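Local structure of N-acetyl-beta-D glucosaminidase (Rhizomucor miehei CAU432, 4ZM6) at residues 24-35 with 58-66; 228-238 with 244-255. The protein combines a glycoside hydrolase family 3 beta-N-acetylglucosaminidase with a GCN5-related glucosamine N-acetyltransferase that binds acetyl-CoA. All coordinates share one frame; numbering follows the deposited sequence.

How the contacts relate
Both contacts belong to the glycoside hydrolase family 3 N-terminal domain, a TIM-barrel type of fold; contact 1 comes first along the chain, and contact 2 follows it. Their centres lie 32 Å apart and their nearest atoms about 17 Å, so neither touches the other. Contact 1 packs two successive outer helices side by side by apolar contact alone. Contact 2 is more buried and joins a barrel strand, with the loop beyond it, to the helix that follows, using serine hydrogen bonds as well as apolar packing. The acetyl-CoA pocket is formed by residues between 520 and 676, and both contacts lie away from it.

Contact 1. Residues 24-35 with 58-66; sequences LEPTPGIIDLIE and LTHSLQQIA
From Pro26, which faces Leu62, to Ile34, which faces Ala66, the chain runs beside the second helix, and the axes of 28-35 and 58-66 approach to 9.9 Å at a crossing angle of -37°. These are successive outer helices of the TIM-barrel domain, following strands 17-19 and 41-44. The Pro26 ring packs on the side of helix 58-66: its CD lies 3.7 Å from Leu58 CD1, the two side chains sliding past each other in opposite directions, while its CG rests against Ser61 CB. The hydroxyl of Ser61 is used within its own helix, bonded to Lys57 O. Leu62 CD2 touches both Pro26 CG (3.8 Å) and Ile30 CD1 (3.5 Å); the Ile30 branch is placed there with CG1 between backbone N and carbonyl carbon (chi1 41°). Thr27, the N-cap, accepts the amide of Ile30 on OG1 at 3.3 Å, capping the start of this helix. Next to Ile30, Ile31 sends CG1 to Ile65 CD1 (3.9 Å), the two side chains crossing at about a right angle, and Glu35 OE2 comes near Ile65 CG2. Toward the C-terminal end, Ile34 turns its CG2 methyl onto the second helix, 3.8 Å from Ala66 CA and 4.0 Å from Ala66 CB.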
loop_
_atom_site.group_PDB
_atom_site.type_symbol
_atom_site.label_atom_id
_atom_site.label_comp_id
_atom_site.label_asym_id
_atom_site.label_seq_id
_atom_site.Cartn_x
_atom_site.Cartn_y
_atom_site.Cartn_z
ATOM N N LEU A 24 -22.386 7.354 42.887
ATOM C CA LEU A 24 -23.363 7.569 41.809
ATOM C C LEU A 24 -23.851 9.022 41.780
ATOM O O LEU A 24 -24.883 9.328 41.180
ATOM C CB LEU A 24 -24.555 6.610 41.972
ATOM C CG LEU A 24 -24.241 5.244 42.607
ATOM C CD1 LEU A 24 -24.511 5.255 44.107
ATOM C CD2 LEU A 24 -25.031 4.122 41.960
ATOM N N GLU A 25 -23.093 9.906 42.426
ATOM C CA GLU A 25 -23.407 11.329 42.504
ATOM C C GLU A 25 -22.076 12.024 42.794
ATOM O O GLU A 25 -21.153 11.369 43.284
ATOM C CB GLU A 25 -24.436 11.572 43.616
ATOM C CG GLU A 25 -25.126 12.931 43.583
ATOM C CD GLU A 25 -26.405 12.986 44.403
ATOM O OE1 GLU A 25 -26.728 11.994 45.092
ATOM O OE2 GLU A 25 -27.090 14.032 44.355
ATOM N N PRO A 26 -21.949 13.331 42.477
ATOM C CA PRO A 26 -20.648 13.982 42.688
ATOM C C PRO A 26 -20.151 13.944 44.130
ATOM O O PRO A 26 -20.933 14.173 45.052
ATOM C CB PRO A 26 -20.910 15.432 42.270
ATOM C CG PRO A 26 -22.017 15.340 41.282
ATOM C CD PRO A 26 -22.892 14.226 41.778
ATOM N N THR A 27 -18.863 13.656 44.311
ATOM C CA THR A 27 -18.234 13.709 45.632
ATOM C C THR A 27 -17.851 15.159 45.935
ATOM O O THR A 27 -17.812 15.990 45.022
ATOM C CB THR A 27 -16.968 12.820 45.710
ATOM O OG1 THR A 27 -15.932 13.368 44.883
ATOM C CG2 THR A 27 -17.274 11.389 45.272
ATOM N N PRO A 28 -17.575 15.477 47.217
ATOM C CA PRO A 28 -17.027 16.803 47.529
ATOM C C PRO A 28 -15.669 17.045 46.862
ATOM O O PRO A 28 -15.326 18.192 46.559
ATOM C CB PRO A 28 -16.885 16.781 49.058
ATOM C CG PRO A 28 -16.933 15.341 49.444
ATOM C CD PRO A 28 -17.831 14.693 48.438
ATOM N N GLY A 29 -14.917 15.965 46.641
ATOM C CA GLY A 29 -13.632 16.013 45.947
ATOM C C GLY A 29 -13.682 16.637 44.564
ATOM O O GLY A 29 -13.100 17.701 44.340
ATOM N N ILE A 30 -14.374 15.979 43.633
ATOM C CA ILE A 30 -14.484 16.492 42.257
ATOM C C ILE A 30 -15.185 17.852 42.184
ATOM O O ILE A 30 -14.922 18.628 41.265
ATOM C CB ILE A 30 -15.176 15.508 41.276
ATOM C CG1 ILE A 30 -16.381 14.822 41.925
ATOM C CG2 ILE A 30 -14.187 14.464 40.769
ATOM C CD1 ILE A 30 -17.409 14.328 40.933
ATOM N N ILE A 31 -16.065 18.143 43.142
ATOM C CA ILE A 31 -16.688 19.468 43.237
ATOM C C ILE A 31 -15.626 20.549 43.493
ATOM O O ILE A 31 -15.677 21.632 42.900
ATOM C CB ILE A 31 -17.791 19.503 44.322
ATOM C CG1 ILE A 31 -19.005 18.694 43.852
ATOM C CG2 ILE A 31 -18.210 20.938 44.631
ATOM C CD1 ILE A 31 -19.969 18.306 44.954
ATOM N N ASP A 32 -14.667 20.244 44.369
ATOM C CA ASP A 32 -13.541 21.143 44.638
ATOM C C ASP A 32 -12.694 21.331 43.383
ATOM O O ASP A 32 -12.452 22.462 42.956
ATOM C CB ASP A 32 -12.673 20.596 45.784
ATOM C CG ASP A 32 -11.437 21.453 46.061
ATOM O OD1 ASP A 32 -11.493 22.689 45.878
ATOM O OD2 ASP A 32 -10.404 20.882 46.473
ATOM N N LEU A 33 -12.265 20.212 42.798
ATOM C CA LEU A 33 -11.388 20.217 41.620
ATOM C C LEU A 33 -11.963 21.044 40.475
ATOM O O LEU A 33 -11.259 21.864 39.883
ATOM C CB LEU A 33 -11.122 18.785 41.139
ATOM C CG LEU A 33 -10.272 17.903 42.060
ATOM C CD1 LEU A 33 -10.269 16.460 41.577
ATOM C CD2 LEU A 33 -8.850 18.438 42.165
ATOM N N ILE A 34 -13.243 20.829 40.179
ATOM C CA ILE A 34 -13.926 21.579 39.126
ATOM C C ILE A 34 -13.978 23.061 39.503
ATOM O O ILE A 34 -13.515 23.920 38.749
ATOM C CB ILE A 34 -15.361 21.046 38.873
ATOM C CG1 ILE A 34 -15.326 19.603 38.351
ATOM C CG2 ILE A 34 -16.101 21.912 37.858
ATOM C CD1 ILE A 34 -16.623 18.846 38.556
ATOM N N GLU A 35 -14.508 23.342 40.691
ATOM C CA GLU A 35 -14.827 24.711 41.100
ATOM C C GLU A 35 -13.595 25.589 41.368
ATOM O O GLU A 35 -13.566 26.755 40.966
ATOM C CB GLU A 35 -15.752 24.684 42.322
ATOM C CG GLU A 35 -16.522 25.977 42.558
ATOM C CD GLU A 35 -17.796 25.776 43.363
ATOM O OE1 GLU A 35 -18.368 26.791 43.808
ATOM O OE2 GLU A 35 -18.230 24.615 43.547
ATOM N N LEU A 58 -26.478 12.661 37.049
ATOM C CA LEU A 58 -25.061 12.759 37.412
ATOM C C LEU A 58 -24.275 13.651 36.453
ATOM O O LEU A 58 -23.544 14.540 36.891
ATOM C CB LEU A 58 -24.429 11.360 37.471
ATOM C CG LEU A 58 -22.910 11.247 37.677
ATOM C CD1 LEU A 58 -22.431 12.105 38.839
ATOM C CD2 LEU A 58 -22.506 9.793 37.888
ATOM N N THR A 59 -24.426 13.415 35.151
ATOM C CA THR A 59 -23.723 14.210 34.139
ATOM C C THR A 59 -24.167 15.667 34.170
ATOM O O THR A 59 -23.340 16.573 34.061
ATOM C CB THR A 59 -23.935 13.653 32.716
ATOM O OG1 THR A 59 -25.334 13.440 32.485
ATOM C CG2 THR A 59 -23.175 12.342 32.534
ATOM N N HIS A 60 -25.471 15.882 34.325
ATOM C CA HIS A 60 -26.021 17.230 34.426
ATOM C C HIS A 60 -25.540 17.938 35.693
ATOM O O HIS A 60 -25.234 19.130 35.660
ATOM C CB HIS A 60 -27.550 17.200 34.393
ATOM C CG HIS A 60 -28.167 18.549 34.200
ATOM N ND1 HIS A 60 -28.829 19.219 35.207
ATOM C CD2 HIS A 60 -28.199 19.366 33.120
ATOM C CE1 HIS A 60 -29.254 20.384 34.751
ATOM N NE2 HIS A 60 -28.885 20.497 33.488
ATOM N N SER A 61 -25.477 17.199 36.800
ATOM C CA SER A 61 -24.986 17.738 38.069
ATOM C C SER A 61 -23.578 18.315 37.914
ATOM O O SER A 61 -23.326 19.465 38.283
ATOM C CB SER A 61 -24.982 16.653 39.154
ATOM O OG SER A 61 -26.227 15.978 39.225
ATOM N N LEU A 62 -22.675 17.507 37.354
ATOM C CA LEU A 62 -21.286 17.914 37.106
ATOM C C LEU A 62 -21.240 19.119 36.180
ATOM O O LEU A 62 -20.465 20.057 36.387
ATOM C CB LEU A 62 -20.495 16.771 36.463
ATOM C CG LEU A 62 -20.338 15.478 37.265
ATOM C CD1 LEU A 62 -19.774 14.367 36.393
ATOM C CD2 LEU A 62 -19.457 15.704 38.480
ATOM N N GLN A 63 -22.085 19.075 35.158
ATOM C CA GLN A 63 -22.163 20.132 34.161
ATOM C C GLN A 63 -22.666 21.437 34.782
ATOM O O GLN A 63 -22.159 22.517 34.469
ATOM C CB GLN A 63 -23.090 19.698 33.021
ATOM C CG GLN A 63 -22.544 19.955 31.632
ATOM C CD GLN A 63 -21.288 19.153 31.317
ATOM O OE1 GLN A 63 -21.169 17.988 31.692
ATOM N NE2 GLN A 63 -20.348 19.778 30.616
ATOM N N GLN A 64 -23.666 21.322 35.657
ATOM C CA GLN A 64 -24.237 22.477 36.359
ATOM C C GLN A 64 -23.190 23.189 37.207
ATOM O O GLN A 64 -23.020 24.405 37.110
ATOM C CB GLN A 64 -25.414 22.052 37.254
ATOM C CG GLN A 64 -26.779 22.090 36.576
ATOM C CD GLN A 64 -27.254 23.495 36.220
ATOM O OE1 GLN A 64 -28.283 23.654 35.560
ATOM N NE2 GLN A 64 -26.514 24.516 36.649
ATOM N N ILE A 65 -22.497 22.410 38.032
ATOM C CA ILE A 65 -21.444 22.926 38.911
ATOM C C ILE A 65 -20.330 23.609 38.114
ATOM O O ILE A 65 -19.773 24.616 38.555
ATOM C CB ILE A 65 -20.859 21.791 39.781
ATOM C CG1 ILE A 65 -21.900 21.333 40.813
ATOM C CG2 ILE A 65 -19.583 22.231 40.489
ATOM C CD1 ILE A 65 -21.697 19.916 41.305
ATOM N N ALA A 66 -20.019 23.058 36.943
ATOM C CA ALA A 66 -18.998 23.620 36.066
ATOM C C ALA A 66 -19.393 24.993 35.528
ATOM O O ALA A 66 -18.550 25.885 35.428
ATOM C CB ALA A 66 -18.712 22.670 34.913
#

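Contact 2. Residues 228-238 with 244-255; sequences VMVGHMLLPHF and SSIAPEIVRDLL
Val230 and Ser244 meet within a beta-alpha-beta unit of the TIM-barrel domain, in which strand 227-230 leads through a loop to helix 251-258 and on to strand 264-267. The polar part of the contact is made by two consecutive serines. Ser244 OG gives its proton to Gly231 O (2.6 Å) and accepts the amide of Met233 (2.9 Å, N-H...O angle 156°), while Ser244 N donates to Met233 O at 2.8 Å. The Ser244 hydroxyl lies between its own backbone N and carbonyl carbon (chi1 53°), which turns OG toward Gly231 O and Met233 N. Ser245 OG approaches the same Gly231 O at 2.5 Å, short for a hydrogen bond, so its details are doubtful; as modelled, the two hydroxyls come from opposite faces, each well out of the carbonyl plane. Ser245 OG additionally lies 2.6 Å from His232 ND1; the other ring nitrogen of His232, NE2, is hydrogen-bonded to Cys269 O.

Apolar packing flanks these bonds. Val228 CG1 and Leu255 CD2 meet tip to tip at 3.6 Å. Val230 CG1 lies over the Ser244-Ser245 backbone, with Ile250 CG2 farther off, and Val230 CG2 loosely faces Val251 CG2. Further along the loop, Ile250 CD1 lies against Leu235 CD1 (3.5 Å) and Phe238 CB (3.7 Å), the Ile250 side chain crossing each at about a right angle. Glu249 CG passes close to Phe238 O, and its OE2 is bonded to Asn239 ND2.

Strand 227-230 lies between parallel strands 178-181 and 264-267 and is bonded to both by its backbone. Leu255 and Val251 rest on Ile265 of the latter, Leu254 and Leu255 reach Phe181, and helix 202-207 packs against Leu235, Phe238 and Leu254 through Leu202 and Leu205.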
loop_
_atom_site.group_PDB
_atom_site.type_symbol
_atom_site.label_atom_id
_atom_site.label_comp_id
_atom_site.label_asym_id
_atom_site.label_seq_id
_atom_site.Cartn_x
_atom_site.Cartn_y
_atom_site.Cartn_z
ATOM N N VAL A 228 -5.145 10.787 20.804
ATOM C CA VAL A 228 -4.354 9.560 20.839
ATOM C C VAL A 228 -3.902 9.299 22.275
ATOM O O VAL A 228 -3.405 10.202 22.938
ATOM C CB VAL A 228 -3.112 9.671 19.932
ATOM C CG1 VAL A 228 -2.225 8.437 20.066
ATOM C CG2 VAL A 228 -3.526 9.875 18.481
ATOM N N MET A 229 -4.071 8.068 22.747
ATOM C CA MET A 229 -3.654 7.704 24.097
ATOM C C MET A 229 -2.352 6.896 24.084
ATOM O O MET A 229 -2.211 5.922 23.342
ATOM C CB MET A 229 -4.747 6.905 24.801
ATOM C CG MET A 229 -4.482 6.667 26.282
ATOM S SD MET A 229 -5.624 5.479 26.999
ATOM C CE MET A 229 -7.111 6.469 27.069
ATOM N N VAL A 230 -1.416 7.302 24.932
ATOM C CA VAL A 230 -0.141 6.620 25.066
ATOM C C VAL A 230 -0.182 5.714 26.294
ATOM O O VAL A 230 -0.246 6.190 27.428
ATOM C CB VAL A 230 1.004 7.637 25.206
ATOM C CG1 VAL A 230 2.349 6.931 25.186
ATOM C CG2 VAL A 230 0.923 8.675 24.095
ATOM N N GLY A 231 -0.144 4.406 26.069
ATOM C CA GLY A 231 -0.106 3.447 27.165
ATOM C C GLY A 231 1.223 3.457 27.896
ATOM O O GLY A 231 2.109 4.268 27.596
ATOM N N HIS A 232 1.358 2.549 28.861
ATOM C CA HIS A 232 2.573 2.435 29.665
ATOM C C HIS A 232 3.325 1.167 29.293
ATOM O O HIS A 232 2.964 0.072 29.730
ATOM C CB HIS A 232 2.229 2.417 31.154
ATOM C CG HIS A 232 1.229 3.453 31.551
ATOM N ND1 HIS A 232 1.513 4.801 31.547
ATOM C CD2 HIS A 232 -0.053 3.337 31.967
ATOM C CE1 HIS A 232 0.447 5.474 31.943
ATOM N NE2 HIS A 232 -0.516 4.608 32.207
ATOM N N MET A 233 4.364 1.324 28.475
ATOM C CA MET A 233 5.244 0.217 28.102
ATOM C C MET A 233 6.682 0.690 27.900
ATOM O O MET A 233 6.924 1.813 27.453
ATOM C CB MET A 233 4.719 -0.508 26.853
ATOM C CG MET A 233 4.066 0.388 25.808
ATOM S SD MET A 233 2.763 -0.469 24.900
ATOM C CE MET A 233 1.561 0.847 24.737
ATOM N N LEU A 234 7.628 -0.178 28.256
ATOM C CA LEU A 234 9.048 0.140 28.198
ATOM C C LEU A 234 9.585 -0.248 26.825
ATOM O O LEU A 234 9.431 -1.394 26.389
ATOM C CB LEU A 234 9.797 -0.613 29.309
ATOM C CG LEU A 234 11.128 -0.057 29.841
ATOM C CD1 LEU A 234 12.201 -0.039 28.767
ATOM C CD2 LEU A 234 10.953 1.328 30.445
ATOM N N LEU A 235 10.210 0.717 26.153
ATOM C CA LEU A 235 10.783 0.512 24.822
ATOM C C LEU A 235 12.278 0.828 24.855
ATOM O O LEU A 235 12.682 1.968 24.607
ATOM C CB LEU A 235 10.055 1.393 23.803
ATOM C CG LEU A 235 8.624 0.925 23.500
ATOM C CD1 LEU A 235 7.621 2.062 23.619
ATOM C CD2 LEU A 235 8.536 0.262 22.129
ATOM N N PRO A 236 13.106 -0.185 25.176
ATOM C CA PRO A 236 14.549 0.002 25.365
ATOM C C PRO A 236 15.275 0.683 24.205
ATOM O O PRO A 236 16.199 1.458 24.448
ATOM C CB PRO A 236 15.063 -1.428 25.555
ATOM C CG PRO A 236 13.910 -2.157 26.141
ATOM C CD PRO A 236 12.705 -1.577 25.457
ATOM N N HIS A 237 14.860 0.408 22.969
ATOM C CA HIS A 237 15.467 1.045 21.793
ATOM C C HIS A 237 15.131 2.538 21.657
ATOM O O HIS A 237 15.717 3.219 20.821
ATOM C CB HIS A 237 15.061 0.322 20.506
ATOM C CG HIS A 237 15.657 -1.044 20.356
ATOM N ND1 HIS A 237 14.948 -2.200 20.615
ATOM C CD2 HIS A 237 16.887 -1.440 19.953
ATOM C CE1 HIS A 237 15.719 -3.248 20.384
ATOM N NE2 HIS A 237 16.900 -2.815 19.981
ATOM N N PHE A 238 14.187 3.032 22.459
ATOM C CA PHE A 238 13.812 4.454 22.463
ATOM C C PHE A 238 14.172 5.117 23.790
ATOM O O PHE A 238 14.847 6.144 23.816
ATOM C CB PHE A 238 12.307 4.609 22.215
ATOM C CG PHE A 238 11.857 4.135 20.861
ATOM C CD1 PHE A 238 11.715 2.777 20.597
ATOM C CD2 PHE A 238 11.562 5.045 19.856
ATOM C CE1 PHE A 238 11.299 2.337 19.355
ATOM C CE2 PHE A 238 11.144 4.610 18.611
ATOM C CZ PHE A 238 11.013 3.253 18.361
ATOM N N SER A 244 6.683 4.441 28.336
ATOM C CA SER A 244 6.346 5.202 27.117
ATOM C C SER A 244 5.557 6.501 27.322
ATOM O O SER A 244 5.805 7.493 26.632
ATOM C CB SER A 244 5.582 4.308 26.137
ATOM O OG SER A 244 4.457 3.710 26.760
ATOM N N SER A 245 4.615 6.492 28.263
ATOM C CA SER A 245 3.746 7.650 28.515
ATOM C C SER A 245 4.499 8.911 28.920
ATOM O O SER A 245 4.030 10.019 28.669
ATOM C CB SER A 245 2.736 7.317 29.607
ATOM O OG SER A 245 2.120 6.071 29.342
ATOM N N ILE A 246 5.658 8.732 29.553
ATOM C CA ILE A 246 6.431 9.846 30.104
ATOM C C ILE A 246 7.802 10.008 29.439
ATOM O O ILE A 246 8.625 10.810 29.893
ATOM C CB ILE A 246 6.583 9.696 31.635
ATOM C CG1 ILE A 246 7.490 8.503 31.987
ATOM C CG2 ILE A 246 5.203 9.571 32.276
ATOM C CD1 ILE A 246 7.324 7.958 33.392
ATOM N N ALA A 247 8.025 9.268 28.352
ATOM C CA ALA A 247 9.257 9.360 27.570
ATOM C C ALA A 247 9.050 10.292 26.376
ATOM O O ALA A 247 8.184 10.032 25.543
ATOM C CB ALA A 247 9.666 7.980 27.082
ATOM N N PRO A 248 9.850 11.370 26.273
ATOM C CA PRO A 248 9.708 12.267 25.120
ATOM C C PRO A 248 10.117 11.622 23.787
ATOM O O PRO A 248 9.731 12.115 22.727
ATOM C CB PRO A 248 10.643 13.431 25.464
ATOM C CG PRO A 248 11.687 12.820 26.327
ATOM C CD PRO A 248 10.975 11.771 27.137
ATOM N N GLU A 249 10.884 10.536 23.844
ATOM C CA GLU A 249 11.275 9.802 22.642
ATOM C C GLU A 249 10.066 9.155 21.971
ATOM O O GLU A 249 10.052 8.959 20.755
ATOM C CB GLU A 249 12.319 8.725 22.967
ATOM C CG GLU A 249 13.669 9.261 23.429
ATOM C CD GLU A 249 13.751 9.501 24.927
ATOM O OE1 GLU A 249 14.873 9.734 25.418
ATOM O OE2 GLU A 249 12.703 9.463 25.611
ATOM N N ILE A 250 9.061 8.815 22.773
ATOM C CA ILE A 250 7.835 8.202 22.275
ATOM C C ILE A 250 6.769 9.249 21.959
ATOM O O ILE A 250 6.150 9.210 20.902
ATOM C CB ILE A 250 7.269 7.206 23.306
ATOM C CG1 ILE A 250 8.283 6.086 23.592
ATOM C CG2 ILE A 250 5.930 6.644 22.843
ATOM C CD1 ILE A 250 8.645 5.228 22.403
ATOM N N VAL A 251 6.555 10.184 22.877
ATOM C CA VAL A 251 5.466 11.146 22.737
ATOM C C VAL A 251 5.815 12.261 21.747
ATOM O O VAL A 251 5.157 12.395 20.723
ATOM C CB VAL A 251 5.058 11.744 24.101
ATOM C CG1 VAL A 251 3.924 12.749 23.934
ATOM C CG2 VAL A 251 4.649 10.634 25.061
ATOM N N ARG A 252 6.847 13.049 22.044
ATOM C CA ARG A 252 7.204 14.193 21.196
ATOM C C ARG A 252 7.841 13.747 19.884
ATOM O O ARG A 252 7.350 14.069 18.802
ATOM C CB ARG A 252 8.158 15.145 21.930
ATOM N N ASP A 253 8.931 12.995 19.998
ATOM C CA ASP A 253 9.746 12.617 18.843
ATOM C C ASP A 253 9.005 11.757 17.826
ATOM O O ASP A 253 9.221 11.893 16.623
ATOM C CB ASP A 253 11.005 11.873 19.301
ATOM C CG ASP A 253 11.933 12.742 20.123
ATOM O OD1 ASP A 253 11.595 13.926 20.357
ATOM O OD2 ASP A 253 13.001 12.235 20.537
ATOM N N LEU A 254 8.145 10.865 18.300
ATOM C CA LEU A 254 7.518 9.899 17.415
ATOM C C LEU A 254 6.134 10.363 16.981
ATOM O O LEU A 254 5.867 10.514 15.787
ATOM C CB LEU A 254 7.436 8.537 18.098
ATOM C CG LEU A 254 7.280 7.348 17.157
ATOM C CD1 LEU A 254 8.505 7.187 16.264
ATOM C CD2 LEU A 254 7.025 6.084 17.965
ATOM N N LEU A 255 5.261 10.603 17.952
ATOM C CA LEU A 255 3.875 10.946 17.653
ATOM C C LEU A 255 3.746 12.367 17.096
ATOM O O LEU A 255 3.064 12.590 16.101
ATOM C CB LEU A 255 3.006 10.774 18.904
ATOM C CG LEU A 255 1.494 10.739 18.695
ATOM C CD1 LEU A 255 1.115 9.733 17.618
ATOM C CD2 LEU A 255 0.782 10.416 19.999
#